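Local structure of ribonuclease-like 3 (Danio rerio, 2VQ9) at residues T35-G40 / A140-G145; G76-T81 / D101-I106; R54-F59 / D64-N69. The protein cleaves RNA as a secreted ribonuclease of the pancreatic family, is angiogenic, and kills bacteria, Gram-negative ones above all, by a route independent of that cleavage. One frame throughout, in Å; residues are numbered along the deposited sequence.

Contact 1. Residues T35-G40 / A140-G145. Unlike the reference sequence in segment 140-145: Ala140 (reference Thr), Arg144 (reference Lys).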
loop_
_atom_site.group_PDB
_atom_site.type_symbol
_atom_site.label_atom_id
_atom_site.label_comp_id
_atom_site.label_asym_id
_atom_site.label_seq_id
_atom_site.Cartn_x
_atom_site.Cartn_y
_atom_site.Cartn_z
ATOM N N THR A 35 -2.384 2.821 6.892
ATOM C CA THR A 35 -3.148 1.616 7.269
ATOM C C THR A 35 -3.205 0.625 6.123
ATOM O O THR A 35 -3.003 -0.572 6.319
ATOM C CB THR A 35 -4.602 1.985 7.691
ATOM O OG1 THR A 35 -4.528 2.815 8.856
ATOM C CG2 THR A 35 -5.419 0.732 8.027
ATOM N N GLN A 36 -3.509 1.130 4.930
ATOM C CA GLN A 36 -3.705 0.257 3.798
ATOM C C GLN A 36 -2.405 -0.250 3.204
ATOM O O GLN A 36 -2.350 -1.379 2.719
ATOM C CB GLN A 36 -4.470 0.978 2.712
ATOM C CG GLN A 36 -5.953 1.171 2.952
ATOM C CD GLN A 36 -6.715 1.047 1.630
ATOM O OE1 GLN A 36 -6.250 1.519 0.581
ATOM N NE2 GLN A 36 -7.859 0.405 1.671
ATOM N N HIS A 37 -1.344 0.557 3.245
ATOM C CA HIS A 37 -0.209 0.292 2.353
ATOM C C HIS A 37 1.177 0.244 2.998
ATOM O O HIS A 37 2.160 0.038 2.302
ATOM C CB HIS A 37 -0.219 1.331 1.205
ATOM C CG HIS A 37 -1.441 1.249 0.335
ATOM N ND1 HIS A 37 -1.757 0.119 -0.394
ATOM C CD2 HIS A 37 -2.432 2.143 0.096
ATOM C CE1 HIS A 37 -2.896 0.314 -1.030
ATOM N NE2 HIS A 37 -3.327 1.535 -0.752
ATOM N N VAL A 38 1.272 0.440 4.314
ATOM C CA VAL A 38 2.603 0.496 4.939
ATOM C C VAL A 38 2.695 -0.494 6.078
ATOM O O VAL A 38 1.996 -0.330 7.087
ATOM C CB VAL A 38 2.955 1.938 5.443
ATOM C CG1 VAL A 38 4.313 1.951 6.139
ATOM C CG2 VAL A 38 2.942 2.965 4.256
ATOM N N TYR A 39 3.557 -1.502 5.932
ATOM C CA TYR A 39 3.733 -2.534 6.988
ATOM C C TYR A 39 5.107 -3.187 6.855
ATOM O O TYR A 39 5.304 -4.101 6.043
ATOM C CB TYR A 39 2.592 -3.578 6.884
ATOM C CG TYR A 39 2.644 -4.768 7.849
ATOM C CD1 TYR A 39 3.185 -4.672 9.124
ATOM C CD2 TYR A 39 2.078 -5.991 7.453
ATOM C CE1 TYR A 39 3.199 -5.830 9.998
ATOM C CE2 TYR A 39 2.087 -7.097 8.268
ATOM C CZ TYR A 39 2.634 -7.014 9.535
ATOM O OH TYR A 39 2.570 -8.171 10.290
ATOM N N GLY A 40 6.070 -2.724 7.652
ATOM C CA GLY A 40 7.433 -3.268 7.589
ATOM C C GLY A 40 7.560 -4.751 7.890
ATOM O O GLY A 40 8.515 -5.400 7.444
ATOM N N ALA A 140 -0.757 9.809 -0.060
ATOM C CA ALA A 140 -2.200 9.689 0.038
ATOM C C ALA A 140 -2.766 8.428 -0.605
ATOM O O ALA A 140 -3.823 7.973 -0.203
ATOM C CB ALA A 140 -2.864 10.923 -0.568
ATOM N N HIS A 141 -2.079 7.881 -1.615
ATOM C CA HIS A 141 -2.578 6.756 -2.404
ATOM C C HIS A 141 -1.406 5.957 -2.939
ATOM O O HIS A 141 -0.376 6.531 -3.305
ATOM C CB HIS A 141 -3.414 7.288 -3.589
ATOM C CG HIS A 141 -3.832 6.248 -4.581
ATOM N ND1 HIS A 141 -4.741 5.254 -4.285
ATOM C CD2 HIS A 141 -3.501 6.077 -5.884
ATOM C CE1 HIS A 141 -4.935 4.503 -5.354
ATOM N NE2 HIS A 141 -4.188 4.975 -6.335
ATOM N N TYR A 142 -1.562 4.636 -2.954
ATOM C CA TYR A 142 -0.611 3.748 -3.622
ATOM C C TYR A 142 -1.142 3.513 -5.032
ATOM O O TYR A 142 -2.185 2.885 -5.233
ATOM C CB TYR A 142 -0.418 2.416 -2.870
ATOM C CG TYR A 142 0.625 1.497 -3.488
ATOM C CD1 TYR A 142 1.984 1.680 -3.233
ATOM C CD2 TYR A 142 0.254 0.435 -4.313
ATOM C CE1 TYR A 142 2.949 0.850 -3.806
ATOM C CE2 TYR A 142 1.222 -0.410 -4.892
ATOM C CZ TYR A 142 2.566 -0.194 -4.621
ATOM O OH TYR A 142 3.530 -0.989 -5.183
ATOM N N GLU A 143 -0.417 4.041 -6.003
ATOM C CA GLU A 143 -0.891 4.002 -7.381
ATOM C C GLU A 143 -0.490 2.659 -7.966
ATOM O O GLU A 143 -1.348 1.885 -8.434
ATOM C CB GLU A 143 -0.329 5.189 -8.161
ATOM C CG GLU A 143 -0.651 5.197 -9.677
ATOM C CD GLU A 143 -2.106 5.504 -9.996
ATOM O OE1 GLU A 143 -2.795 6.120 -9.154
ATOM O OE2 GLU A 143 -2.558 5.141 -11.117
ATOM N N ARG A 144 0.806 2.363 -7.914
ATOM C CA ARG A 144 1.320 1.122 -8.454
ATOM C C ARG A 144 2.782 0.915 -8.085
ATOM O O ARG A 144 3.432 1.803 -7.508
ATOM C CB ARG A 144 1.145 1.080 -9.984
ATOM C CG ARG A 144 2.057 2.011 -10.747
ATOM C CD ARG A 144 1.751 1.888 -12.241
ATOM N NE ARG A 144 2.774 2.553 -13.039
ATOM C CZ ARG A 144 2.819 3.865 -13.276
ATOM N NH1 ARG A 144 1.877 4.678 -12.782
ATOM N NH2 ARG A 144 3.806 4.363 -14.017
ATOM N N GLY A 145 3.296 -0.267 -8.417
ATOM C CA GLY A 145 4.718 -0.520 -8.295
ATOM C C GLY A 145 5.191 -0.967 -9.646
ATOM O O GLY A 145 4.524 -1.776 -10.311
HETATM O O HOH W 1 -4.166 3.760 -2.032
#
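The imidazole of His37 lies with one face against CB of Tyr142, and this single meeting is the tight part of the contact. CB of Tyr142 stands 3.5 Å from the centroid of the His37 ring and only 5° off the ring normal, a CH-pi contact over the middle of the ring. A chi1 of -177° turns CG of Tyr142 away from the backbone N, and the phenol runs on past the imidazole; the planes are 30° apart but displaced, leaving little ring-on-ring overlap. CB of Gln36 covers the other face of His37, toward its rim.

The NE2 side is looser and bridged by water. One water accepts a weak bond from His37 NE2 at 2.7 Å, a sound one from Tyr142 N at 2.9 Å, and a weak and less certain one from His141 ND1, since that side chain is modelled in two conformers. It thus lies between the two catalytic histidines, the proton acceptor His37 and the proton donor His141. At the far side of the imidazole, His37 ND1 is hydrogen-bonded to Thr70 O. The contact joins the last turn of helix 27-37 to strand 138-146, with Tyr142 also touching strands 68-72 and 120-135.

Contact 2. Residues G76-T81 / D101-I106. Unlike the reference sequence in segment 101-106: Asp101 (reference Asn).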
loop_
_atom_site.group_PDB
_atom_site.type_symbol
_atom_site.label_atom_id
_atom_site.label_comp_id
_atom_site.label_asym_id
_atom_site.label_seq_id
_atom_site.Cartn_x
_atom_site.Cartn_y
_atom_site.Cartn_z
ATOM N N GLY A 76 6.657 4.116 7.963
ATOM C CA GLY A 76 5.923 5.260 7.454
ATOM C C GLY A 76 6.732 6.490 7.107
ATOM O O GLY A 76 6.566 7.064 6.038
ATOM N N ASN A 77 7.617 6.897 8.020
ATOM C CA ASN A 77 8.507 8.020 7.767
ATOM C C ASN A 77 9.421 7.785 6.565
ATOM O O ASN A 77 9.704 8.724 5.807
ATOM C CB ASN A 77 9.334 8.336 9.023
ATOM C CG ASN A 77 8.518 9.023 10.087
ATOM O OD1 ASN A 77 7.323 9.262 9.909
ATOM N ND2 ASN A 77 9.156 9.355 11.201
ATOM N N HIS A 78 9.832 6.533 6.367
ATOM C CA HIS A 78 10.632 6.159 5.187
ATOM C C HIS A 78 9.794 6.300 3.911
ATOM O O HIS A 78 10.220 6.953 2.947
ATOM C CB HIS A 78 11.135 4.730 5.354
ATOM C CG HIS A 78 12.058 4.252 4.277
ATOM N ND1 HIS A 78 12.464 2.938 4.193
ATOM C CD2 HIS A 78 12.620 4.888 3.217
ATOM C CE1 HIS A 78 13.262 2.789 3.147
ATOM N NE2 HIS A 78 13.383 3.960 2.545
ATOM N N VAL A 79 8.588 5.717 3.897
ATOM C CA VAL A 79 7.725 5.862 2.713
ATOM C C VAL A 79 7.407 7.341 2.399
ATOM O O VAL A 79 7.369 7.754 1.225
ATOM C CB VAL A 79 6.455 5.009 2.821
ATOM C CG1 VAL A 79 5.498 5.296 1.623
ATOM C CG2 VAL A 79 6.829 3.520 2.878
ATOM N N ARG A 80 7.168 8.145 3.431
ATOM C CA ARG A 80 6.936 9.589 3.246
ATOM C C ARG A 80 7.964 10.316 2.399
ATOM O O ARG A 80 7.626 11.284 1.700
ATOM C CB ARG A 80 6.873 10.296 4.585
ATOM C CG ARG A 80 5.513 10.393 5.154
ATOM C CD ARG A 80 5.423 11.647 5.984
ATOM N NE ARG A 80 6.028 11.462 7.289
ATOM C CZ ARG A 80 6.628 12.431 7.971
ATOM N NH1 ARG A 80 6.708 13.665 7.464
ATOM N NH2 ARG A 80 7.151 12.162 9.152
ATOM N N THR A 81 9.212 9.868 2.460
ATOM C CA THR A 81 10.301 10.555 1.756
ATOM C C THR A 81 10.142 10.520 0.240
ATOM O O THR A 81 10.825 11.257 -0.461
ATOM C CB THR A 81 11.694 9.988 2.103
ATOM O OG1 THR A 81 11.807 8.644 1.601
ATOM C CG2 THR A 81 11.937 10.016 3.612
ATOM N N ASP A 101 14.501 4.799 -5.002
ATOM C CA ASP A 101 15.013 3.493 -4.556
ATOM C C ASP A 101 13.957 2.412 -4.794
ATOM O O ASP A 101 12.762 2.709 -4.861
ATOM C CB ASP A 101 15.357 3.466 -3.054
ATOM C CG ASP A 101 16.470 4.435 -2.663
ATOM O OD1 ASP A 101 17.219 4.886 -3.562
ATOM O OD2 ASP A 101 16.600 4.725 -1.433
ATOM N N GLN A 102 14.415 1.165 -4.865
ATOM C CA GLN A 102 13.535 0.006 -4.854
ATOM C C GLN A 102 13.025 -0.176 -3.426
ATOM O O GLN A 102 13.770 0.080 -2.461
ATOM C CB GLN A 102 14.319 -1.248 -5.216
ATOM C CG GLN A 102 15.065 -1.159 -6.543
ATOM C CD GLN A 102 14.136 -1.382 -7.677
ATOM O OE1 GLN A 102 14.111 -0.614 -8.643
ATOM N NE2 GLN A 102 13.330 -2.420 -7.569
ATOM N N PHE A 103 11.762 -0.613 -3.317
ATOM C CA PHE A 103 11.179 -1.075 -2.060
ATOM C C PHE A 103 10.692 -2.522 -2.281
ATOM O O PHE A 103 10.320 -2.917 -3.387
ATOM C CB PHE A 103 9.973 -0.212 -1.672
ATOM C CG PHE A 103 10.320 1.151 -1.125
ATOM C CD1 PHE A 103 10.287 1.395 0.256
ATOM C CD2 PHE A 103 10.647 2.206 -1.988
ATOM C CE1 PHE A 103 10.584 2.698 0.766
ATOM C CE2 PHE A 103 10.950 3.495 -1.497
ATOM C CZ PHE A 103 10.918 3.739 -0.116
ATOM N N THR A 104 10.708 -3.313 -1.227
ATOM C CA THR A 104 10.044 -4.585 -1.263
ATOM C C THR A 104 8.563 -4.362 -0.974
ATOM O O THR A 104 8.191 -3.714 0.018
ATOM C CB THR A 104 10.684 -5.549 -0.264
ATOM O OG1 THR A 104 12.043 -5.749 -0.684
ATOM C CG2 THR A 104 9.934 -6.893 -0.241
ATOM N N VAL A 105 7.736 -4.873 -1.873
ATOM C CA VAL A 105 6.292 -4.881 -1.651
ATOM C C VAL A 105 5.741 -6.308 -1.612
ATOM O O VAL A 105 6.264 -7.203 -2.286
ATOM C CB VAL A 105 5.521 -4.013 -2.685
ATOM C CG1 VAL A 105 6.069 -2.576 -2.665
ATOM C CG2 VAL A 105 5.580 -4.642 -4.111
ATOM N N ILE A 106 4.679 -6.507 -0.835
ATOM C CA ILE A 106 3.950 -7.771 -0.835
ATOM C C ILE A 106 2.521 -7.490 -1.285
ATOM O O ILE A 106 1.812 -6.663 -0.709
ATOM C CB ILE A 106 4.006 -8.486 0.561
ATOM C CG1 ILE A 106 5.470 -8.901 0.863
ATOM C CG2 ILE A 106 2.940 -9.647 0.634
ATOM C CD1 ILE A 106 5.756 -10.333 0.829
HETATM O O HOH W 2 14.306 4.548 -0.014
#
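The ring of His78 overlaps one corner of the Phe103 ring: CE1 of Phe103 sits 3.5 Å above the imidazole plane, displaced toward its rim and nearest NE2. CZ of Phe103 follows, 3.6 Å from His78 NE2. The centroids are 4.8 Å apart and the planes inclined at 42°, an oblique aromatic pair. The two side chains reach for each other from opposite directions. On the helix side, a chi1 of -175° sets CG of His78 trans to the backbone N and carries the imidazole out to where its face meets the CE1 corner of the phenyl ring.

Val79, the next residue of the helix, adds a looser apolar touch, its CG2 lying 4.4 Å from Phe103 CE1. Deeper in, Val79 and Phe103 both pack on Ile72 of strand 68-72. The contact therefore joins the short helix 76-80 to the Phe103 end of strand 103-112 within the pancreatic ribonuclease fold.

Within the helical segment, the carbonyl of His78 is gripped twice by Thr81, through the backbone N and through OG1; the hydroxyl bond is 2.7 Å and lies in the carbonyl plane. Nearby, Arg80 NH2 donates to Asn77 OD1 with the acceptor close to the guanidinium plane, although the donor stands well above the amide carbonyl plane.

At the outer edge of the imidazole, in its plane, a water lies 2.8 Å from His78 NE2 and donates to Asp101 OD2. No direct hydrogen bond crosses between the segments, so apolar and aromatic contacts carry the buried part while water links the polar rim. The carboxylate of Asp101, whose OD2 is 5.2 Å from His78 NE2, would probably stabilise a protonated His78 modestly.

Contact 3. Residues R54-F59 / D64-N69. Unlike the reference sequence in segment 54-59: Arg55 (reference Gly).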
loop_
_atom_site.group_PDB
_atom_site.type_symbol
_atom_site.label_atom_id
_atom_site.label_comp_id
_atom_site.label_asym_id
_atom_site.label_seq_id
_atom_site.Cartn_x
_atom_site.Cartn_y
_atom_site.Cartn_z
ATOM N N ARG A 54 -6.259 -4.829 10.615
ATOM C CA ARG A 54 -6.420 -3.445 10.152
ATOM C C ARG A 54 -7.763 -3.174 9.536
ATOM O O ARG A 54 -8.075 -2.031 9.211
ATOM C CB ARG A 54 -5.302 -3.034 9.181
ATOM C CG ARG A 54 -3.913 -3.120 9.802
ATOM C CD ARG A 54 -2.863 -2.602 8.830
ATOM N NE ARG A 54 -1.531 -2.563 9.442
ATOM C CZ ARG A 54 -0.510 -1.899 8.916
ATOM N NH1 ARG A 54 -0.677 -1.260 7.752
ATOM N NH2 ARG A 54 0.681 -1.879 9.535
ATOM N N ARG A 55 -8.570 -4.219 9.404
ATOM C CA ARG A 55 -9.915 -4.138 8.804
ATOM C C ARG A 55 -9.910 -3.450 7.429
ATOM O O ARG A 55 -10.636 -2.467 7.172
ATOM C CB ARG A 55 -10.931 -3.502 9.779
ATOM C CG ARG A 55 -12.378 -3.957 9.549
ATOM C CD ARG A 55 -13.342 -3.290 10.537
ATOM N NE ARG A 55 -14.765 -3.648 10.298
ATOM C CZ ARG A 55 -15.570 -2.994 9.468
ATOM N NH1 ARG A 55 -15.095 -1.969 8.776
ATOM N NH2 ARG A 55 -16.852 -3.357 9.315
ATOM N N ILE A 56 -9.055 -3.946 6.553
ATOM C CA ILE A 56 -8.922 -3.352 5.220
ATOM C C ILE A 56 -10.038 -3.903 4.351
ATOM O O ILE A 56 -10.187 -5.111 4.227
ATOM C CB ILE A 56 -7.519 -3.624 4.630
ATOM C CG1 ILE A 56 -6.482 -2.850 5.481
ATOM C CG2 ILE A 56 -7.474 -3.200 3.150
ATOM C CD1 ILE A 56 -5.007 -3.392 5.389
ATOM N N THR A 57 -10.837 -3.002 3.777
ATOM C CA THR A 57 -12.085 -3.370 3.123
ATOM C C THR A 57 -12.182 -2.880 1.686
ATOM O O THR A 57 -11.463 -1.959 1.280
ATOM C CB THR A 57 -13.324 -2.811 3.897
ATOM O OG1 THR A 57 -13.191 -1.389 4.045
ATOM C CG2 THR A 57 -13.452 -3.464 5.262
ATOM N N ARG A 58 -13.094 -3.489 0.936
ATOM C CA ARG A 58 -13.359 -3.136 -0.451
ATOM C C ARG A 58 -13.849 -1.695 -0.607
ATOM O O ARG A 58 -13.352 -0.940 -1.462
ATOM C CB ARG A 58 -14.389 -4.115 -1.033
ATOM C CG ARG A 58 -14.525 -4.046 -2.536
ATOM C CD ARG A 58 -15.349 -5.198 -3.035
ATOM N NE ARG A 58 -15.583 -5.106 -4.477
ATOM C CZ ARG A 58 -15.989 -6.124 -5.240
ATOM N NH1 ARG A 58 -16.176 -7.333 -4.708
ATOM N NH2 ARG A 58 -16.175 -5.943 -6.548
ATOM N N PHE A 59 -14.811 -1.320 0.234
ATOM C CA PHE A 59 -15.432 -0.008 0.186
ATOM C C PHE A 59 -15.087 0.807 1.446
ATOM O O PHE A 59 -14.664 0.238 2.442
ATOM C CB PHE A 59 -16.964 -0.150 0.007
ATOM C CG PHE A 59 -17.362 -0.997 -1.176
ATOM C CD1 PHE A 59 -17.248 -0.498 -2.475
ATOM C CD2 PHE A 59 -17.842 -2.287 -1.000
ATOM C CE1 PHE A 59 -17.601 -1.283 -3.576
ATOM C CE2 PHE A 59 -18.208 -3.076 -2.097
ATOM C CZ PHE A 59 -18.091 -2.573 -3.383
ATOM N N ASP A 64 -16.559 -5.729 3.601
ATOM C CA ASP A 64 -16.220 -6.579 2.464
ATOM C C ASP A 64 -14.712 -6.730 2.302
ATOM O O ASP A 64 -13.979 -5.783 2.536
ATOM C CB ASP A 64 -16.824 -5.997 1.189
ATOM C CG ASP A 64 -18.269 -5.620 1.373
ATOM O OD1 ASP A 64 -19.097 -6.518 1.235
ATOM O OD2 ASP A 64 -18.560 -4.453 1.714
ATOM N N CYS A 65 -14.268 -7.944 1.967
ATOM C CA CYS A 65 -12.833 -8.210 1.716
ATOM C C CYS A 65 -12.350 -7.403 0.507
ATOM O O CYS A 65 -12.970 -7.476 -0.557
ATOM C CB CYS A 65 -12.640 -9.711 1.423
ATOM S SG CYS A 65 -13.154 -10.862 2.707
ATOM N N LYS A 66 -11.274 -6.628 0.678
ATOM C CA LYS A 66 -10.587 -5.974 -0.442
ATOM C C LYS A 66 -9.949 -7.085 -1.279
ATOM O O LYS A 66 -9.405 -8.069 -0.718
ATOM C CB LYS A 66 -9.548 -4.989 0.086
ATOM C CG LYS A 66 -8.991 -4.085 -1.033
ATOM C CD LYS A 66 -8.173 -2.933 -0.479
ATOM C CE LYS A 66 -7.839 -1.970 -1.619
ATOM N NZ LYS A 66 -6.604 -1.277 -1.291
ATOM N N GLU A 67 -10.057 -6.968 -2.604
ATOM C CA GLU A 67 -9.642 -8.046 -3.510
ATOM C C GLU A 67 -8.137 -8.105 -3.657
ATOM O O GLU A 67 -7.544 -9.188 -3.663
ATOM C CB GLU A 67 -10.312 -7.887 -4.889
ATOM C CG GLU A 67 -11.842 -8.025 -4.842
ATOM C CD GLU A 67 -12.548 -7.565 -6.139
ATOM O OE1 GLU A 67 -11.974 -7.618 -7.248
ATOM O OE2 GLU A 67 -13.711 -7.130 -6.043
ATOM N N VAL A 68 -7.528 -6.939 -3.825
ATOM C CA VAL A 68 -6.079 -6.858 -3.984
ATOM C C VAL A 68 -5.565 -5.702 -3.160
ATOM O O VAL A 68 -6.118 -4.576 -3.217
ATOM C CB VAL A 68 -5.659 -6.628 -5.496
ATOM C CG1 VAL A 68 -4.108 -6.674 -5.636
ATOM C CG2 VAL A 68 -6.315 -7.715 -6.422
ATOM N N ASN A 69 -4.500 -5.963 -2.407
ATOM C CA ASN A 69 -3.943 -4.923 -1.551
ATOM C C ASN A 69 -2.463 -5.064 -1.395
ATOM O O ASN A 69 -1.974 -6.132 -1.079
ATOM C CB ASN A 69 -4.602 -4.885 -0.163
ATOM C CG ASN A 69 -4.227 -3.608 0.599
ATOM O OD1 ASN A 69 -4.571 -2.520 0.139
ATOM N ND2 ASN A 69 -3.485 -3.732 1.737
HETATM O O HOH W 3 -14.968 -8.435 -2.166
HETATM O O HOH W 4 -16.479 -2.826 2.292
#
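The backbones meet at Arg58 and Lys66, whose CA atoms are 4.0 Å apart, and the touching parts run 118° from each other, held by a hydrogen bond of 2.9 Å from Arg58 N to Asp64 O. In this pancreatic ribonuclease fold, a Schellman motif at Arg55 ends the preceding helix, and the chain then loops back to lead into strand 68-72.

On the inner side, CG2 of Ile56 packs 3.7 Å from CD of Lys66, while CD1 meets the Asn69 amide at ND2. The extended Lys66 chain, with CG trans to the backbone N (chi1 -169°), carries NZ to Asn69 OD1; Lys66 and Asn69 belong to the substrate-binding site. Cys65, disulfide-bonded to Cys119, ties the loop to a part of the chain remote in sequence.

The outer side is charged and hydrated. Glu67 comes over one face of the Arg58 guanidinium as a salt-bridge partner, though its OE2 is modelled too close for the detailed geometry to be trusted. One water accepts from Arg58 NH1 and donates to Cys65 O; another joins Phe59 N to Asp64 OD2. That OD2 of Asp64 lies in the plane of the Phe59 ring, at its edge, 3.5 Å from Phe59 CD2.

Overall arrangement
Contacts 1 and 3 together frame the catalytic site: their centres are 13 Å apart, yet Gln36 O is 2.8 Å from Asn69 ND2, and His37 CE1 packs 3.5 Å from Asn69 OD1. Thr35 O similarly meets Arg54 NH1, so the end of helix 27-37 meets both the loop at Arg54 and the substrate-binding residue Asn69. Contact 2 adjoins contact 1, centres 9 Å apart, with Val38 CG2 4.2 Å from Val79 CG2 and Tyr142 OH beside Val105. Contacts 2 and 3 do not touch and lie on opposite sides of the chain's centre, about 21 Å between centres, but adjacent strands 68-72 and 103-112 connect them through the shared sheet.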